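Local coordinates for protein chitooligosaccharidolytic beta-N-acetylglucosaminidase (Ostrinia furnacalis, PDB 3NSN) that hydrolyses terminal beta-linked N-acetylglucosamine units, one at a time, from the non-reducing ends of chitooligosaccharides, with a preference for shorter chains, at residues V293-E298 and E306-Q311; T196-Y201 and D227-P232; G343-S348 and I400-T405; E318-L323 and N379-K384. All blocks are in the same frame, centred on the assembly; numbering follows the deposited sequence.

Interaction 1: residues V293-E298 and E306-Q311; sequences VCFKAE and EPPCGQ. With NAG (2-acetamido-2-deoxy-beta-D-glucopyranose), chain B; TMX (2-deoxy-2-(trimethylammonio)-beta-D-glucopyranose), chain C.
Val-293 and Gln-311 form an antiparallel hydrogen-bonded pair, Val-293 N giving to Gln-311 O at 3.0 Å and Gln-311 N returning to Val-293 O at 3.1 Å; the rest of both segments has no regular structure. Residues Cys-294 to Ala-297 make a type II beta turn, and Cys-309 O receives the turn's Lys-296 N at 3.1 Å, the donor standing 45° out of the carbonyl plane. The same oxygen takes a CA-H contact from Phe-295 CA at 3.2 Å and lies near the plane of the Phe-295 ring, at its edge. That ring is carried there with CG opposite the backbone N (chi1 179°), and its CE1 comes within 4.2 Å of Pro-308 CG, the two side chains lying side by side. Lys-296 comes in at a slant, its CG meeting Pro-308 CB, while CD of the same lysine covers a face of the Phe-295 ring. A water ties Ala-297 O to Cys-309 N. Disulfides from Cys-294 to Cys-351 and from Cys-309 to Cys-304 fasten both segments, and Trp-562 of the second subunit packs on Pro-308. Near the cis peptide between Pro-307 and Pro-308, Glu-306 OE2 accepts a hydrogen bond from O3 of the NAG at 2.7 Å. Backbone bonds and two disulfides thus hold a loop that presents the Glu-306 carboxylate, essential for chitooligosaccharide binding, to the sugar.

Interaction 2: residues T196-Y201 and D227-P232; sequences TARNYY and DSQSFP. With TMX (2-deoxy-2-(trimethylammonio)-beta-D-glucopyranose), chain C.
Arg-198 lays its guanidinium over the carboxylate of Asp-227, the two planes 22° apart and stacked, with Asp-227 OD2 3.2 Å above the centre of the guanidinium. The salt bridge, NE of Arg-198 to OD1 of Asp-227 at 3.3 Å, is therefore made through a face, and other partners meet the edge. At that edge Arg-198 NE gives a bent bond to Gln-229 OE1 at 2.9 Å, the amide plane turned 73° from the guanidinium. Farther round, Arg-198 NH2 points almost straight at O3 of the TMX sugar (2.7 Å), and NH1 gives a weak bond to its O4. The bend of the arginine chain at chi2 (68°) brings CD as well as NE up to the glutamine OE1. Both segments are loops following neighbouring strands, 189-195 and 220-224, of the (beta/alpha)8 barrel of this family 20 glycosidase, whose active site lies at the C-terminal ends of the strands. Behind the arginine, Ser-230 OG donates to Ala-197 O at 2.6 Å, in the carbonyl plane and on a lone pair. Ala-197 CB fits against Asp-227 N and CB, and a water joins Thr-196 O to Ser-230 OG. Farther out, Asp-195 pairs with Arg-198 NH1, while His-281, a fellow member of the inferred charge relay, and His-224 bind OD1 and OD2 of Asp-227 respectively.

Interaction 3: residues G343-S348 and I400-T405; sequences GGDEVS and ILWTST. With TMX (2-deoxy-2-(trimethylammonio)-beta-D-glucopyranose), chain C; NAG (2-acetamido-2-deoxy-beta-D-glucopyranose), chain B.
One water is gripped three ways between Gly-344 and the end of strand 399-402: it donates to Gly-344 O and to Trp-402 O and accepts from Ser-404 OG, at 2.6 Å in the last case. The site lies where strands 340-343 and 399-402, neighbours in the parallel (beta/alpha)8 barrel, open into active-site loops. Trp-402 N continues the pairing with a nearly linear bond to Gly-343 O at 2.9 Å, and that oxygen also meets Trp-402 CD1. Gly-344 turns with positive phi, and a beta carbon there would run into Leu-401 CG. Beside the indole lies Asp-345, pointing the same way, its carboxylate plane 32° from the ring and CG 3.7 Å from Trp-402 CD1. Its CG sits between the backbone N and the carbonyl carbon (chi1 39°), a turn that brings OD2 to within 3.0 Å of the TMX methyl carbon C9. The carboxylate thus faces the trimethylammonium group, an approach that is probably electrostatic in part. The chain of Glu-346, of the inferred charge relay, is extended beyond CG (chi2 179°) and carries OE2 to 3.2 Å from TMX C7 and 3.3 Å from O4 of the NAG, the oxygen that joins the two sugars; OE1 is hydrogen-bonded to His-281 NE2. An alanine here is likely to leave His-281 NE2 without its carboxylate partner and open a gap beside TMX C7 and the linking oxygen. Another water accepts from Glu-346 N and donates to Thr-403 O at 2.8 Å.

Interaction 4: residues E318-L323 and N379-K384; sequences ELYQYL and NYFQQK
Phe-381 and Tyr-320 lie at the heart of this helix pair, whose short axes approach to 11.3 Å and cross at -42°. The first torsion of Phe-381, near 180° (chi1 167°), throws its ring out across the gap between the helices, placing CE2 3.8 Å from Leu-323 CD2 and, at the ring edge, 4.1 Å from Leu-319 CD2; both leucines meet it at about a right angle. Tyr-320 CE1 packs 4.0 Å from Phe-381 CD2 and still closer, 3.6 Å, to Lys-384 CB, which lies over one face of the tyrosine ring in a CH-pi contact. Leu-319 CD2, from the same helix, covers the opposite face near the rim. The fit loosens toward the far end of the partly exposed lysine, whose bent chain leaves NZ 5.5 Å from the centroid of the Tyr-320 ring, at most a weak cation-pi attraction, and toward Tyr-380, which the Tyr-320 hydroxyl merely brushes while bonding to Pro-314 O outside the pair. Cutting Tyr-320 back to an alanine is likely to open a gap between Phe-381 and Lys-384 and leave Pro-314 O without its hydroxyl partner. The contact joins helices 318-333 and 371-393 on the outside of the barrel, where Phe-381 also reaches Ala-278 of strand 271-278. Its cohesion is almost wholly apolar, with the lysine's methylenes contributing more than its charge.

Three of the four contacts converge on one ligand: interactions 1, 2 and 3 all touch the TMX sugar, and interactions 1 and 3 also touch the adjoining NAG. Interactions 1 and 2, with centres about 15 Å apart, meet directly, since Ser-228 OG lies 3.1 Å from Pro-308 O in a probable hydrogen bond and Glu-306 OE2 is 3.3 Å from Arg-198 NH2. Interactions 2 and 3 come no nearer than about 6 Å between nearest atoms, yet His-281 bridges them by bonding both Asp-227 and Glu-346. Interaction 4 stands back from the sugars, its centre about 15 Å from that of interaction 3, and helix 371-393 leads along the chain into strand 399-402.

Interaction 1: residues V293-E298 and E306-Q311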
# COMPACT_ATOMS: atom_id res chain seq x y z
N VAL A 293 -10.40 -34.50 -3.21
CA VAL A 293 -9.23 -35.29 -3.01
C VAL A 293 -8.04 -34.38 -2.80
O VAL A 293 -8.05 -33.27 -3.20
CB VAL A 293 -8.97 -36.30 -4.14
CG1 VAL A 293 -10.00 -37.36 -4.10
CG2 VAL A 293 -8.97 -35.65 -5.46
N CYS A 294 -7.05 -34.87 -2.09
CA CYS A 294 -5.81 -34.19 -1.86
C CYS A 294 -5.89 -32.91 -1.09
O CYS A 294 -5.02 -32.16 -1.21
CB CYS A 294 -5.14 -33.86 -3.18
SG CYS A 294 -4.60 -35.17 -4.06
N PHE A 295 -6.92 -32.65 -0.31
CA PHE A 295 -6.93 -31.43 0.43
C PHE A 295 -5.75 -31.49 1.37
O PHE A 295 -5.58 -32.42 2.06
CB PHE A 295 -8.23 -31.27 1.19
CG PHE A 295 -8.30 -30.03 2.01
CD1 PHE A 295 -7.83 -28.85 1.52
CD2 PHE A 295 -8.87 -30.02 3.24
CE1 PHE A 295 -7.88 -27.71 2.25
CE2 PHE A 295 -8.93 -28.86 3.95
CZ PHE A 295 -8.44 -27.71 3.45
N LYS A 296 -4.92 -30.47 1.38
CA LYS A 296 -3.78 -30.42 2.27
C LYS A 296 -2.80 -31.54 2.05
O LYS A 296 -2.06 -31.88 2.92
CB LYS A 296 -4.19 -30.38 3.72
CG LYS A 296 -4.72 -29.11 4.07
CD LYS A 296 -5.76 -29.23 5.05
CE LYS A 296 -5.22 -29.25 6.35
NZ LYS A 296 -6.26 -29.68 7.23
N ALA A 297 -2.78 -32.10 0.87
CA ALA A 297 -1.85 -33.15 0.58
C ALA A 297 -0.43 -32.67 0.70
O ALA A 297 -0.09 -31.62 0.24
CB ALA A 297 -2.12 -33.62 -0.76
N GLU A 298 0.41 -33.47 1.32
CA GLU A 298 1.80 -33.17 1.53
C GLU A 298 2.69 -34.27 0.97
O GLU A 298 2.36 -35.40 1.10
CB GLU A 298 2.05 -33.08 3.03
CG GLU A 298 1.94 -31.71 3.58
CD GLU A 298 2.97 -30.82 3.00
OE1 GLU A 298 2.70 -30.20 2.01
OE2 GLU A 298 4.07 -30.78 3.51
N GLU A 306 0.38 -24.35 -5.35
CA GLU A 306 0.40 -23.60 -4.12
C GLU A 306 -0.41 -24.29 -3.03
O GLU A 306 -1.38 -24.87 -3.29
CB GLU A 306 -0.00 -22.11 -4.29
CG GLU A 306 -1.46 -21.85 -4.41
CD GLU A 306 -1.80 -20.44 -4.80
OE1 GLU A 306 -2.17 -19.64 -3.95
OE2 GLU A 306 -1.73 -20.14 -5.97
N PRO A 307 0.03 -24.21 -1.80
CA PRO A 307 -0.69 -24.81 -0.70
C PRO A 307 -1.87 -23.97 -0.34
O PRO A 307 -1.78 -22.80 -0.38
CB PRO A 307 0.33 -24.82 0.41
CG PRO A 307 1.26 -23.79 0.05
CD PRO A 307 1.30 -23.63 -1.36
N PRO A 308 -2.96 -24.57 0.02
CA PRO A 308 -3.07 -26.02 0.08
C PRO A 308 -3.63 -26.64 -1.19
O PRO A 308 -4.40 -26.03 -1.83
CB PRO A 308 -4.07 -26.21 1.19
CG PRO A 308 -4.87 -25.02 1.16
CD PRO A 308 -4.05 -23.92 0.72
N CYS A 309 -3.29 -27.88 -1.44
CA CYS A 309 -3.80 -28.63 -2.53
C CYS A 309 -5.23 -29.01 -2.26
O CYS A 309 -5.67 -28.92 -1.16
CB CYS A 309 -2.91 -29.85 -2.78
SG CYS A 309 -1.19 -29.55 -3.16
N GLY A 310 -5.93 -29.44 -3.30
CA GLY A 310 -7.29 -29.91 -3.27
C GLY A 310 -8.05 -29.77 -4.58
O GLY A 310 -8.03 -28.77 -5.19
N GLN A 311 -8.70 -30.83 -5.00
CA GLN A 311 -9.46 -30.85 -6.23
C GLN A 311 -10.78 -31.54 -6.02
O GLN A 311 -10.89 -32.32 -5.16
CB GLN A 311 -8.71 -31.53 -7.39
CG GLN A 311 -7.40 -30.91 -7.77
CD GLN A 311 -6.90 -31.30 -9.14
OE1 GLN A 311 -7.07 -32.42 -9.58
NE2 GLN A 311 -6.29 -30.37 -9.82
C1 NAG B . 3.22 -20.70 -8.73
C2 NAG B . 2.49 -19.91 -7.63
C3 NAG B . 0.98 -19.79 -7.93
C4 NAG B . 0.69 -19.37 -9.38
C5 NAG B . 1.54 -20.21 -10.35
C6 NAG B . 1.43 -19.67 -11.77
C7 NAG B . 3.51 -20.18 -5.37
C8 NAG B . 4.29 -18.90 -5.65
N2 NAG B . 2.68 -20.60 -6.34
O3 NAG B . 0.36 -18.85 -7.02
O4 NAG B . -0.71 -19.60 -9.60
O5 NAG B . 2.93 -20.12 -10.00
O6 NAG B . 1.98 -20.63 -12.66
O7 NAG B . 3.67 -20.77 -4.30
C1 TMX C . -1.42 -18.69 -10.49
C2 TMX C . -2.95 -19.04 -10.43
N2 TMX C . -3.69 -18.85 -11.73
C3 TMX C . -3.65 -18.37 -9.19
O3 TMX C . -4.33 -19.37 -8.41
C4 TMX C . -2.66 -17.62 -8.29
O4 TMX C . -3.40 -16.94 -7.28
C5 TMX C . -1.86 -16.62 -9.14
O5 TMX C . -1.14 -17.28 -10.23
C6 TMX C . -0.86 -15.85 -8.28
O6 TMX C . -0.28 -14.81 -9.07
C7 TMX C . -3.22 -19.80 -12.74
C8 TMX C . -3.55 -17.50 -12.31
C9 TMX C . -5.13 -19.10 -11.57
O HOH W 1 -1.37 -28.95 0.73

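Interaction 2: residues T196-Y201 and D227-P232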
# COMPACT_ATOMS: atom_id res chain seq x y z
N THR A 196 -11.02 -12.93 -3.43
CA THR A 196 -11.47 -12.76 -2.06
C THR A 196 -11.42 -14.02 -1.23
O THR A 196 -12.10 -14.08 -0.25
CB THR A 196 -12.84 -12.03 -1.94
OG1 THR A 196 -13.89 -12.83 -2.44
CG2 THR A 196 -12.85 -10.77 -2.68
N ALA A 197 -10.67 -15.01 -1.67
CA ALA A 197 -10.58 -16.30 -1.02
C ALA A 197 -9.25 -16.55 -0.34
O ALA A 197 -9.16 -17.14 0.68
CB ALA A 197 -10.93 -17.39 -2.00
N ARG A 198 -8.20 -16.06 -0.97
CA ARG A 198 -6.87 -16.08 -0.43
C ARG A 198 -6.70 -15.17 0.77
O ARG A 198 -5.87 -15.39 1.54
CB ARG A 198 -5.81 -15.90 -1.52
CG ARG A 198 -5.38 -17.20 -2.16
CD ARG A 198 -6.45 -17.89 -3.01
NE ARG A 198 -5.89 -18.90 -3.87
CZ ARG A 198 -5.50 -18.70 -5.13
NH1 ARG A 198 -5.68 -17.55 -5.72
NH2 ARG A 198 -4.97 -19.69 -5.79
N ASN A 199 -7.47 -14.11 0.82
CA ASN A 199 -7.62 -13.24 1.95
C ASN A 199 -8.99 -12.56 1.80
O ASN A 199 -9.47 -12.39 0.69
CB ASN A 199 -6.47 -12.23 2.06
CG ASN A 199 -5.28 -12.74 2.84
OD1 ASN A 199 -5.39 -13.11 3.97
ND2 ASN A 199 -4.15 -12.71 2.25
N TYR A 200 -9.63 -12.25 2.90
CA TYR A 200 -10.90 -11.57 2.92
C TYR A 200 -10.82 -10.06 2.65
O TYR A 200 -9.91 -9.40 3.04
CB TYR A 200 -11.64 -11.85 4.21
CG TYR A 200 -13.04 -11.34 4.30
CD1 TYR A 200 -13.31 -10.18 4.93
CD2 TYR A 200 -14.08 -12.01 3.74
CE1 TYR A 200 -14.51 -9.73 5.03
CE2 TYR A 200 -15.31 -11.56 3.85
CZ TYR A 200 -15.52 -10.39 4.48
OH TYR A 200 -16.73 -9.92 4.60
N TYR A 201 -11.80 -9.55 1.97
CA TYR A 201 -11.92 -8.15 1.72
C TYR A 201 -13.24 -7.65 2.25
O TYR A 201 -14.25 -8.18 1.94
CB TYR A 201 -11.82 -7.85 0.23
CG TYR A 201 -10.46 -8.00 -0.39
CD1 TYR A 201 -9.73 -6.92 -0.80
CD2 TYR A 201 -9.92 -9.25 -0.59
CE1 TYR A 201 -8.53 -7.07 -1.36
CE2 TYR A 201 -8.71 -9.41 -1.12
CZ TYR A 201 -8.01 -8.32 -1.52
OH TYR A 201 -6.83 -8.51 -2.09
N ASP A 227 -11.73 -20.41 -3.36
CA ASP A 227 -10.50 -21.11 -3.64
C ASP A 227 -10.29 -22.15 -2.58
O ASP A 227 -11.13 -22.38 -1.79
CB ASP A 227 -9.28 -20.19 -3.78
CG ASP A 227 -8.36 -20.60 -4.90
OD1 ASP A 227 -7.58 -21.55 -4.77
OD2 ASP A 227 -8.36 -19.92 -5.90
N SER A 228 -9.14 -22.78 -2.60
CA SER A 228 -8.78 -23.80 -1.64
C SER A 228 -8.65 -23.31 -0.19
O SER A 228 -8.97 -24.01 0.72
CB SER A 228 -7.55 -24.56 -2.12
OG SER A 228 -6.42 -23.76 -2.15
N GLN A 229 -8.18 -22.09 -0.05
CA GLN A 229 -7.98 -21.40 1.20
C GLN A 229 -9.23 -21.04 2.03
O GLN A 229 -9.16 -21.02 3.20
CB GLN A 229 -7.09 -20.19 1.03
CG GLN A 229 -5.67 -20.48 0.69
CD GLN A 229 -5.37 -20.63 -0.79
OE1 GLN A 229 -6.23 -20.70 -1.60
NE2 GLN A 229 -4.13 -20.73 -1.11
N SER A 230 -10.33 -20.69 1.38
CA SER A 230 -11.56 -20.33 2.04
C SER A 230 -12.81 -20.36 1.16
O SER A 230 -12.70 -20.30 0.01
CB SER A 230 -11.45 -18.97 2.71
OG SER A 230 -11.38 -17.98 1.79
N PHE A 231 -13.97 -20.43 1.77
CA PHE A 231 -15.25 -20.36 1.09
C PHE A 231 -16.11 -19.32 1.82
O PHE A 231 -16.83 -19.67 2.71
CB PHE A 231 -15.88 -21.73 1.12
CG PHE A 231 -16.99 -21.94 0.13
CD1 PHE A 231 -16.87 -22.88 -0.84
CD2 PHE A 231 -18.15 -21.25 0.21
CE1 PHE A 231 -17.86 -23.11 -1.71
CE2 PHE A 231 -19.15 -21.50 -0.70
CZ PHE A 231 -19.00 -22.41 -1.63
N PRO A 232 -15.93 -18.05 1.48
CA PRO A 232 -16.69 -16.94 2.04
C PRO A 232 -18.13 -16.79 1.56
O PRO A 232 -18.90 -16.20 2.21
CB PRO A 232 -15.85 -15.73 1.67
CG PRO A 232 -15.10 -16.09 0.65
CD PRO A 232 -14.78 -17.53 0.75
C1 TMX C . -1.42 -18.69 -10.49
C2 TMX C . -2.95 -19.04 -10.43
N2 TMX C . -3.69 -18.85 -11.73
C3 TMX C . -3.65 -18.37 -9.19
O3 TMX C . -4.33 -19.37 -8.41
C4 TMX C . -2.66 -17.62 -8.29
O4 TMX C . -3.40 -16.94 -7.28
C5 TMX C . -1.86 -16.62 -9.14
O5 TMX C . -1.14 -17.28 -10.23
C6 TMX C . -0.86 -15.85 -8.28
O6 TMX C . -0.28 -14.81 -9.07
C7 TMX C . -3.22 -19.80 -12.74
C8 TMX C . -3.55 -17.50 -12.31
C9 TMX C . -5.13 -19.10 -11.57
O HOH W 2 -12.16 -15.30 2.45
O HOH W 3 -4.93 -22.19 -4.11

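Interaction 3: residues G343-S348 and I400-T405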
# COMPACT_ATOMS: atom_id res chain seq x y z
N GLY A 343 -13.62 -20.92 -13.97
CA GLY A 343 -12.28 -21.26 -13.58
C GLY A 343 -11.49 -22.03 -14.59
O GLY A 343 -11.01 -21.47 -15.50
N GLY A 344 -11.35 -23.32 -14.40
CA GLY A 344 -10.58 -24.18 -15.26
C GLY A 344 -9.06 -24.04 -15.26
O GLY A 344 -8.42 -24.33 -16.20
N ASP A 345 -8.49 -23.63 -14.18
CA ASP A 345 -7.08 -23.43 -14.15
C ASP A 345 -6.39 -24.51 -13.40
O ASP A 345 -6.93 -25.04 -12.49
CB ASP A 345 -6.79 -22.10 -13.46
CG ASP A 345 -7.66 -21.87 -12.30
OD1 ASP A 345 -8.70 -22.47 -12.22
OD2 ASP A 345 -7.39 -21.03 -11.53
N GLU A 346 -5.21 -24.87 -13.85
CA GLU A 346 -4.27 -25.70 -13.12
C GLU A 346 -4.74 -27.04 -12.55
O GLU A 346 -4.44 -27.35 -11.43
CB GLU A 346 -3.56 -24.89 -12.02
CG GLU A 346 -3.20 -23.46 -12.41
CD GLU A 346 -2.52 -22.64 -11.32
OE1 GLU A 346 -3.09 -22.40 -10.27
OE2 GLU A 346 -1.43 -22.20 -11.58
N VAL A 347 -5.45 -27.83 -13.32
CA VAL A 347 -5.88 -29.11 -12.82
C VAL A 347 -4.70 -30.05 -12.69
O VAL A 347 -3.95 -30.20 -13.58
CB VAL A 347 -6.92 -29.72 -13.70
CG1 VAL A 347 -7.26 -31.02 -13.20
CG2 VAL A 347 -8.12 -28.88 -13.72
N SER A 348 -4.58 -30.69 -11.54
CA SER A 348 -3.47 -31.56 -11.29
C SER A 348 -3.73 -33.03 -11.54
O SER A 348 -4.63 -33.61 -11.02
CB SER A 348 -2.96 -31.37 -9.89
OG SER A 348 -2.12 -32.41 -9.52
N ILE A 400 -16.64 -18.61 -19.08
CA ILE A 400 -15.22 -18.29 -19.16
C ILE A 400 -14.37 -19.33 -18.45
O ILE A 400 -14.69 -19.78 -17.39
CB ILE A 400 -14.89 -16.95 -18.48
CG1 ILE A 400 -15.76 -15.79 -18.96
CG2 ILE A 400 -13.47 -16.63 -18.66
CD1 ILE A 400 -15.56 -14.54 -18.27
N LEU A 401 -13.29 -19.70 -19.07
CA LEU A 401 -12.29 -20.57 -18.52
C LEU A 401 -10.94 -19.94 -18.76
O LEU A 401 -10.78 -19.25 -19.71
CB LEU A 401 -12.34 -21.93 -19.21
CG LEU A 401 -13.03 -23.16 -18.65
CD1 LEU A 401 -14.27 -22.84 -18.00
CD2 LEU A 401 -13.23 -24.12 -19.74
N TRP A 402 -9.99 -20.19 -17.88
CA TRP A 402 -8.63 -19.75 -18.06
C TRP A 402 -7.91 -20.55 -19.12
O TRP A 402 -8.28 -21.64 -19.41
CB TRP A 402 -7.85 -19.88 -16.76
CG TRP A 402 -8.20 -18.97 -15.71
CD1 TRP A 402 -8.94 -19.23 -14.63
CD2 TRP A 402 -7.83 -17.62 -15.61
NE1 TRP A 402 -9.05 -18.16 -13.86
CE2 TRP A 402 -8.37 -17.14 -14.44
CE3 TRP A 402 -7.08 -16.77 -16.40
CZ2 TRP A 402 -8.22 -15.84 -14.06
CZ3 TRP A 402 -6.91 -15.52 -16.00
CH2 TRP A 402 -7.46 -15.05 -14.85
N THR A 403 -6.84 -20.01 -19.66
CA THR A 403 -5.94 -20.80 -20.46
C THR A 403 -5.35 -21.86 -19.55
O THR A 403 -4.99 -21.60 -18.45
CB THR A 403 -4.80 -20.00 -21.12
OG1 THR A 403 -4.23 -19.10 -20.20
CG2 THR A 403 -5.26 -19.27 -22.27
N SER A 404 -5.26 -23.06 -20.07
CA SER A 404 -4.81 -24.23 -19.37
C SER A 404 -4.47 -25.33 -20.33
O SER A 404 -4.52 -25.17 -21.49
CB SER A 404 -5.90 -24.73 -18.48
OG SER A 404 -6.97 -25.25 -19.20
N THR A 405 -4.17 -26.49 -19.79
CA THR A 405 -3.94 -27.70 -20.55
C THR A 405 -5.16 -28.12 -21.35
O THR A 405 -5.04 -28.54 -22.42
CB THR A 405 -3.48 -28.85 -19.65
OG1 THR A 405 -2.19 -28.58 -19.17
CG2 THR A 405 -3.42 -30.08 -20.40
C1 TMX C . -1.42 -18.69 -10.49
C2 TMX C . -2.95 -19.04 -10.43
N2 TMX C . -3.69 -18.85 -11.73
C3 TMX C . -3.65 -18.37 -9.19
O3 TMX C . -4.33 -19.37 -8.41
C4 TMX C . -2.66 -17.62 -8.29
O4 TMX C . -3.40 -16.94 -7.28
C5 TMX C . -1.86 -16.62 -9.14
O5 TMX C . -1.14 -17.28 -10.23
C6 TMX C . -0.86 -15.85 -8.28
O6 TMX C . -0.28 -14.81 -9.07
C7 TMX C . -3.22 -19.80 -12.74
C8 TMX C . -3.55 -17.50 -12.31
C9 TMX C . -5.13 -19.10 -11.57
C1 NAG B . 3.22 -20.70 -8.73
C2 NAG B . 2.49 -19.91 -7.63
C3 NAG B . 0.98 -19.79 -7.93
C4 NAG B . 0.69 -19.37 -9.38
C5 NAG B . 1.54 -20.21 -10.35
C6 NAG B . 1.43 -19.67 -11.77
C7 NAG B . 3.51 -20.18 -5.37
C8 NAG B . 4.29 -18.90 -5.65
N2 NAG B . 2.68 -20.60 -6.34
O3 NAG B . 0.36 -18.85 -7.02
O4 NAG B . -0.71 -19.60 -9.60
O5 NAG B . 2.93 -20.12 -10.00
O6 NAG B . 1.98 -20.63 -12.66
O7 NAG B . 3.67 -20.77 -4.30
O HOH W 4 -9.30 -24.14 -18.69
O HOH W 5 -9.39 -18.63 -11.39
O HOH W 6 -4.31 -22.84 -16.04

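Interaction 4: residues E318-L323 and N379-K384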
# COMPACT_ATOMS: atom_id res chain seq x y z
N GLU A 318 -22.94 -37.03 -6.41
CA GLU A 318 -23.49 -36.04 -5.51
C GLU A 318 -22.84 -34.70 -5.76
O GLU A 318 -23.42 -33.70 -5.51
CB GLU A 318 -23.24 -36.46 -4.09
CG GLU A 318 -24.07 -35.78 -3.07
CD GLU A 318 -23.58 -36.12 -1.71
OE1 GLU A 318 -24.08 -35.60 -0.73
OE2 GLU A 318 -22.67 -36.92 -1.62
N LEU A 319 -21.65 -34.72 -6.33
CA LEU A 319 -20.93 -33.49 -6.57
C LEU A 319 -21.74 -32.54 -7.39
O LEU A 319 -21.82 -31.40 -7.06
CB LEU A 319 -19.60 -33.76 -7.25
CG LEU A 319 -18.80 -32.55 -7.74
CD1 LEU A 319 -18.46 -31.59 -6.60
CD2 LEU A 319 -17.58 -32.99 -8.40
N TYR A 320 -22.37 -33.02 -8.43
CA TYR A 320 -23.17 -32.20 -9.31
C TYR A 320 -24.39 -31.60 -8.62
O TYR A 320 -24.87 -30.60 -9.00
CB TYR A 320 -23.39 -32.88 -10.68
CG TYR A 320 -22.07 -33.40 -11.18
CD1 TYR A 320 -21.18 -32.57 -11.78
CD2 TYR A 320 -21.68 -34.69 -10.97
CE1 TYR A 320 -20.00 -33.00 -12.16
CE2 TYR A 320 -20.49 -35.13 -11.36
CZ TYR A 320 -19.64 -34.29 -11.96
OH TYR A 320 -18.43 -34.67 -12.36
N GLN A 321 -24.89 -32.27 -7.62
CA GLN A 321 -25.94 -31.74 -6.79
C GLN A 321 -25.46 -30.52 -5.98
O GLN A 321 -26.14 -29.56 -5.87
CB GLN A 321 -26.52 -32.81 -5.89
CG GLN A 321 -27.43 -33.82 -6.57
CD GLN A 321 -27.22 -35.25 -6.06
OE1 GLN A 321 -27.44 -35.56 -4.91
NE2 GLN A 321 -26.76 -36.11 -6.93
N TYR A 322 -24.28 -30.61 -5.42
CA TYR A 322 -23.68 -29.49 -4.72
C TYR A 322 -23.41 -28.28 -5.63
O TYR A 322 -23.69 -27.17 -5.30
CB TYR A 322 -22.39 -29.92 -4.07
CG TYR A 322 -22.44 -30.40 -2.66
CD1 TYR A 322 -21.93 -29.63 -1.64
CD2 TYR A 322 -22.92 -31.64 -2.35
CE1 TYR A 322 -21.95 -30.07 -0.37
CE2 TYR A 322 -22.94 -32.09 -1.07
CZ TYR A 322 -22.46 -31.31 -0.08
OH TYR A 322 -22.48 -31.75 1.17
N LEU A 323 -22.85 -28.55 -6.80
CA LEU A 323 -22.53 -27.52 -7.77
C LEU A 323 -23.77 -26.84 -8.25
O LEU A 323 -23.80 -25.65 -8.34
CB LEU A 323 -21.74 -28.07 -8.93
CG LEU A 323 -20.22 -28.01 -9.01
CD1 LEU A 323 -19.59 -27.85 -7.72
CD2 LEU A 323 -19.68 -29.20 -9.65
N ASN A 379 -12.96 -33.11 -18.98
CA ASN A 379 -14.07 -32.77 -19.84
C ASN A 379 -15.37 -33.31 -19.34
O ASN A 379 -16.36 -32.66 -19.39
CB ASN A 379 -13.86 -33.17 -21.28
CG ASN A 379 -14.95 -32.67 -22.19
OD1 ASN A 379 -15.54 -33.42 -22.90
ND2 ASN A 379 -15.24 -31.40 -22.12
N TYR A 380 -15.34 -34.52 -18.81
CA TYR A 380 -16.52 -35.15 -18.30
C TYR A 380 -17.04 -34.27 -17.20
O TYR A 380 -18.21 -34.02 -17.16
CB TYR A 380 -16.17 -36.53 -17.77
CG TYR A 380 -17.25 -37.21 -16.97
CD1 TYR A 380 -18.24 -37.93 -17.58
CD2 TYR A 380 -17.24 -37.18 -15.60
CE1 TYR A 380 -19.20 -38.55 -16.86
CE2 TYR A 380 -18.20 -37.80 -14.88
CZ TYR A 380 -19.19 -38.49 -15.52
OH TYR A 380 -20.17 -39.12 -14.82
N PHE A 381 -16.15 -33.80 -16.34
CA PHE A 381 -16.51 -32.88 -15.29
C PHE A 381 -17.03 -31.59 -15.80
O PHE A 381 -18.03 -31.15 -15.38
CB PHE A 381 -15.33 -32.55 -14.33
CG PHE A 381 -15.62 -31.37 -13.44
CD1 PHE A 381 -15.28 -30.11 -13.81
CD2 PHE A 381 -16.34 -31.52 -12.30
CE1 PHE A 381 -15.62 -29.05 -13.04
CE2 PHE A 381 -16.65 -30.47 -11.56
CZ PHE A 381 -16.29 -29.24 -11.93
N GLN A 382 -16.32 -30.98 -16.72
CA GLN A 382 -16.69 -29.68 -17.23
C GLN A 382 -18.04 -29.68 -17.92
O GLN A 382 -18.76 -28.76 -17.78
CB GLN A 382 -15.60 -29.02 -18.07
CG GLN A 382 -16.02 -27.71 -18.58
CD GLN A 382 -16.29 -26.70 -17.50
OE1 GLN A 382 -15.63 -26.66 -16.51
NE2 GLN A 382 -17.25 -25.88 -17.71
N GLN A 383 -18.34 -30.74 -18.66
CA GLN A 383 -19.63 -30.87 -19.34
C GLN A 383 -20.81 -30.95 -18.41
O GLN A 383 -21.79 -30.33 -18.61
CB GLN A 383 -19.60 -32.13 -20.23
CG GLN A 383 -18.78 -31.96 -21.49
CD GLN A 383 -19.32 -30.89 -22.33
OE1 GLN A 383 -20.41 -31.00 -22.80
NE2 GLN A 383 -18.59 -29.83 -22.50
N LYS A 384 -20.71 -31.74 -17.37
CA LYS A 384 -21.72 -31.80 -16.33
C LYS A 384 -21.85 -30.52 -15.52
O LYS A 384 -22.92 -30.10 -15.22
CB LYS A 384 -21.49 -33.00 -15.44
CG LYS A 384 -21.34 -34.25 -16.22
CD LYS A 384 -21.11 -35.41 -15.35
CE LYS A 384 -22.35 -35.85 -14.74
NZ LYS A 384 -23.08 -36.83 -15.54